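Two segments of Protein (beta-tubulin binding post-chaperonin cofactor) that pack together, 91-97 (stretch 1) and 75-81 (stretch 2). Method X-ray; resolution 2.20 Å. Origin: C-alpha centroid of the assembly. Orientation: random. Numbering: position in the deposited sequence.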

ATOM      1  N   ASP A  91     -10.403  23.619 -10.035  1.00 23.62           N
ATOM      2  CA  ASP A  91      -9.934  22.267  -9.750  1.00 25.55           C
ATOM      3  C   ASP A  91      -8.991  22.232  -8.569  1.00 22.58           C
ATOM      4  O   ASP A  91      -9.019  21.284  -7.788  1.00 24.28           O
ATOM      5  CB  ASP A  91      -9.246  21.646 -10.954  1.00 29.11           C
ATOM      6  CG  ASP A  91     -10.215  21.003 -11.888  1.00 34.65           C
ATOM      7  OD1 ASP A  91      -9.912  20.945 -13.096  1.00 39.24           O
ATOM      8  OD2 ASP A  91     -11.287  20.555 -11.411  1.00 40.48           O
ATOM      9  N   ALA A  92      -8.156  23.263  -8.452  1.00 22.12           N
ATOM     10  CA  ALA A  92      -7.184  23.365  -7.357  1.00 21.07           C
ATOM     11  C   ALA A  92      -7.910  23.526  -6.017  1.00 20.62           C
ATOM     12  O   ALA A  92      -7.618  22.822  -5.058  1.00 18.27           O
ATOM     13  CB  ALA A  92      -6.234  24.543  -7.596  1.00 20.49           C
ATOM     14  N   ARG A  93      -8.855  24.465  -5.966  1.00 22.57           N
ATOM     15  CA  ARG A  93      -9.666  24.701  -4.763  1.00 22.73           C
ATOM     16  C   ARG A  93     -10.422  23.428  -4.364  1.00 19.16           C
ATOM     17  O   ARG A  93     -10.497  23.090  -3.193  1.00 18.04           O
ATOM     18  CB  ARG A  93     -10.683  25.821  -5.022  1.00 25.12           C
ATOM     19  CG  ARG A  93     -10.201  27.224  -4.647  1.00 28.79           C
ATOM     20  CD  ARG A  93     -11.370  28.238  -4.641  1.00 29.77           C
ATOM     21  NE  ARG A  93     -11.471  28.951  -5.913  1.00 31.16           N
ATOM     22  CZ  ARG A  93     -12.383  28.713  -6.852  1.00 30.93           C
ATOM     23  NH1 ARG A  93     -13.315  27.772  -6.678  1.00 32.42           N
ATOM     24  NH2 ARG A  93     -12.320  29.387  -7.998  1.00 29.51           N
ATOM     25  N   SER A  94     -10.939  22.720  -5.362  1.00 17.66           N
ATOM     26  CA  SER A  94     -11.678  21.492  -5.159  1.00 20.52           C
ATOM     27  C   SER A  94     -10.744  20.426  -4.597  1.00 22.36           C
ATOM     28  O   SER A  94     -11.127  19.671  -3.695  1.00 26.65           O
ATOM     29  CB  SER A  94     -12.266  21.030  -6.493  1.00 22.35           C
ATOM     30  OG  SER A  94     -13.260  20.047  -6.308  1.00 30.05           O
ATOM     31  N   ALA A  95      -9.517  20.367  -5.106  1.00 20.61           N
ATOM     32  CA  ALA A  95      -8.556  19.391  -4.629  1.00 17.42           C
ATOM     33  C   ALA A  95      -8.252  19.674  -3.167  1.00 17.43           C
ATOM     34  O   ALA A  95      -8.193  18.745  -2.361  1.00 17.57           O
ATOM     35  CB  ALA A  95      -7.278  19.468  -5.452  1.00 20.22           C
ATOM     36  N   ILE A  96      -8.069  20.959  -2.835  1.00 17.57           N
ATOM     37  CA  ILE A  96      -7.746  21.414  -1.452  1.00 17.96           C
ATOM     38  C   ILE A  96      -8.829  21.058  -0.429  1.00 18.03           C
ATOM     39  O   ILE A  96      -8.531  20.642   0.690  1.00 19.65           O
ATOM     40  CB  ILE A  96      -7.498  22.945  -1.394  1.00 15.24           C
ATOM     41  CG1 ILE A  96      -6.217  23.285  -2.159  1.00 15.14           C
ATOM     42  CG2 ILE A  96      -7.399  23.420   0.077  1.00 15.34           C
ATOM     43  CD1 ILE A  96      -5.912  24.762  -2.273  1.00 13.32           C
ATOM     44  N   THR A  97     -10.079  21.229  -0.842  1.00 20.25           N
ATOM     45  CA  THR A  97     -11.247  20.920  -0.035  1.00 21.34           C
ATOM     46  C   THR A  97     -11.342  19.430   0.261  1.00 21.03           C
ATOM     47  O   THR A  97     -11.520  19.054   1.419  1.00 25.17           O
ATOM     48  CB  THR A  97     -12.518  21.430  -0.726  1.00 22.81           C
ATOM     49  OG1 THR A  97     -12.496  22.860  -0.710  1.00 24.26           O
ATOM     50  CG2 THR A  97     -13.787  20.926  -0.016  1.00 24.10           C
TER
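Stretch 2 75-81: DLEQFLK

How does the backbone of stretch 2 run over stretch 1? Both segments are helical, and stretch 2 lies roughly antiparallel to its partner: the N-to-C directions differ by 146°, with a signed crossing angle of -146°. The axes come within 10.4 Å of each other, a spacing bridged mainly by side chains. Within stretch 2, Phe-79 N donates to Asp-75 O at 3.0 Å and Leu-80 N to Leu-76 O at 3.1 Å, the usual helical pattern. Across the pair, Leu-76 CA lies 7.6 Å from Ala-92 CA, and Glu-77 CA lies 7.4 Å from Ile-96 CA.

Where does stretch 2 first meet its neighbour? Asp-75 is out of reach, so contact begins at Leu-76, whose CA-to-CB bond points toward stretch 1. Its side chain, with chi1 in t and chi2 in p, spreads its two methyls over the small alanines and the isoleucine beyond them. Leu-76 CD1 approaches Ala-92 CB at 4.3 Å, while Leu-76 CD2 lies 4.4 Å from Ala-95 CB and 4.0 Å from Ile-96 CG1. Leu-76 CD2 is also 4.1 Å from Ala-92 O, so the leucine also rests near the backbone of stretch 1.

What does a charged residue contribute to an apolar contact? The CA-to-CB bond of Glu-77 points sideways, yet the end of its side chain comes nearer to stretch 1. The closest approach is made by a methylene: Glu-77 CG lies 3.7 Å from Ile-96 CD1, and Glu-77 OE2 also comes within 3.7 Å of Ile-96 CG2. The extended isoleucine, chi1 m and chi2 t, carries its CD1 methyl out to meet the methylene. The aliphatic part of the glutamate takes part in the packing, while its OE1 is hydrogen-bonded to a residue just outside the stretches. Gln-78 and Phe-79 follow on the helix without touching stretch 1.

How does the contact finish? One turn beyond Leu-76, Leu-80 again directs its CA-to-CB bond toward stretch 1, with chi1 in m and chi2 in t. Leu-80 CD1 reaches both Ala-92 CB, at 4.0 Å, and Ile-96 CD1, at 3.5 Å, the latter being the closest side-chain approach between the stretches. Leu-76 and Leu-80 therefore both pack against Ala-92 and Ile-96, themselves one turn apart. Lys-81 stays out of reach. No hydrogen bond crosses between the stretches; the 262 Å² they bury, summed over both sides, reflects mainly apolar side-chain packing.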

ATOM      1  N   ASP A  75       1.342  23.271   0.194  1.00 17.03           N
ATOM      2  CA  ASP A  75       2.137  23.743  -0.916  1.00 17.89           C
ATOM      3  C   ASP A  75       1.206  24.346  -1.961  1.00 15.12           C
ATOM      4  O   ASP A  75       1.472  25.435  -2.468  1.00 16.42           O
ATOM      5  CB  ASP A  75       2.928  22.589  -1.527  1.00 18.97           C
ATOM      6  CG  ASP A  75       3.896  23.053  -2.611  1.00 18.28           C
ATOM      7  OD1 ASP A  75       3.889  22.450  -3.704  1.00 18.20           O
ATOM      8  OD2 ASP A  75       4.649  24.032  -2.371  1.00 14.84           O
ATOM      9  N   LEU A  76       0.105  23.657  -2.239  1.00 11.68           N
ATOM     10  CA  LEU A  76      -0.861  24.137  -3.214  1.00 14.73           C
ATOM     11  C   LEU A  76      -1.547  25.419  -2.721  1.00 17.10           C
ATOM     12  O   LEU A  76      -1.718  26.369  -3.485  1.00 19.49           O
ATOM     13  CB  LEU A  76      -1.869  23.024  -3.553  1.00 11.52           C
ATOM     14  CG  LEU A  76      -2.955  23.250  -4.617  1.00 12.43           C
ATOM     15  CD1 LEU A  76      -2.366  23.883  -5.867  1.00 14.02           C
ATOM     16  CD2 LEU A  76      -3.666  21.933  -4.947  1.00  8.00           C
ATOM     17  N   GLU A  77      -1.929  25.448  -1.446  1.00 20.27           N
ATOM     18  CA  GLU A  77      -2.568  26.615  -0.851  1.00 21.89           C
ATOM     19  C   GLU A  77      -1.623  27.816  -0.929  1.00 22.95           C
ATOM     20  O   GLU A  77      -2.036  28.909  -1.292  1.00 22.64           O
ATOM     21  CB  GLU A  77      -2.921  26.348   0.615  1.00 24.81           C
ATOM     22  CG  GLU A  77      -3.978  25.256   0.841  1.00 32.11           C
ATOM     23  CD  GLU A  77      -4.362  25.067   2.323  1.00 34.71           C
ATOM     24  OE1 GLU A  77      -3.496  24.647   3.130  1.00 37.55           O
ATOM     25  OE2 GLU A  77      -5.534  25.327   2.679  1.00 34.58           O
ATOM     26  N   GLN A  78      -0.361  27.625  -0.576  1.00 21.61           N
ATOM     27  CA  GLN A  78       0.600  28.724  -0.639  1.00 24.56           C
ATOM     28  C   GLN A  78       0.821  29.233  -2.078  1.00 22.93           C
ATOM     29  O   GLN A  78       0.891  30.440  -2.327  1.00 22.93           O
ATOM     30  CB  GLN A  78       1.929  28.302  -0.005  1.00 27.08           C
ATOM     31  CG  GLN A  78       2.849  29.475   0.344  1.00 40.35           C
ATOM     32  CD  GLN A  78       2.371  30.369   1.538  1.00 47.66           C
ATOM     33  OE1 GLN A  78       3.163  31.158   2.082  1.00 51.28           O
ATOM     34  NE2 GLN A  78       1.106  30.235   1.950  1.00 49.30           N
ATOM     35  N   PHE A  79       0.882  28.310  -3.031  1.00 21.30           N
ATOM     36  CA  PHE A  79       1.077  28.670  -4.430  1.00 17.91           C
ATOM     37  C   PHE A  79      -0.085  29.564  -4.900  1.00 17.36           C
ATOM     38  O   PHE A  79       0.134  30.588  -5.527  1.00 16.82           O
ATOM     39  CB  PHE A  79       1.166  27.385  -5.263  1.00 16.09           C
ATOM     40  CG  PHE A  79       1.283  27.613  -6.751  1.00 14.18           C
ATOM     41  CD1 PHE A  79       2.519  27.875  -7.338  1.00 12.09           C
ATOM     42  CD2 PHE A  79       0.156  27.538  -7.571  1.00 15.73           C
ATOM     43  CE1 PHE A  79       2.630  28.054  -8.731  1.00 12.22           C
ATOM     44  CE2 PHE A  79       0.264  27.721  -8.975  1.00 16.50           C
ATOM     45  CZ  PHE A  79       1.496  27.974  -9.542  1.00  8.39           C
ATOM     46  N   LEU A  80      -1.308  29.208  -4.522  1.00 18.47           N
ATOM     47  CA  LEU A  80      -2.484  29.952  -4.915  1.00 19.38           C
ATOM     48  C   LEU A  80      -2.570  31.370  -4.359  1.00 21.55           C
ATOM     49  O   LEU A  80      -3.132  32.240  -5.009  1.00 25.49           O
ATOM     50  CB  LEU A  80      -3.750  29.169  -4.566  1.00 19.53           C
ATOM     51  CG  LEU A  80      -4.058  27.936  -5.413  1.00 21.86           C
ATOM     52  CD1 LEU A  80      -5.233  27.163  -4.791  1.00 19.69           C
ATOM     53  CD2 LEU A  80      -4.375  28.364  -6.859  1.00 19.56           C
ATOM     54  N   LYS A  81      -2.022  31.623  -3.176  1.00 23.10           N
ATOM     55  CA  LYS A  81      -2.070  32.967  -2.591  1.00 26.47           C
ATOM     56  C   LYS A  81      -1.436  34.056  -3.434  1.00 27.49           C
ATOM     57  O   LYS A  81      -1.745  35.229  -3.253  1.00 30.06           O
ATOM     58  CB  LYS A  81      -1.396  33.017  -1.226  1.00 28.58           C
ATOM     59  CG  LYS A  81      -2.170  32.362  -0.138  1.00 35.54           C
ATOM     60  CD  LYS A  81      -1.404  32.458   1.161  1.00 40.07           C
ATOM     61  CE  LYS A  81      -1.912  31.447   2.168  1.00 42.91           C
ATOM     62  NZ  LYS A  81      -1.061  31.432   3.383  1.00 46.00           N
TER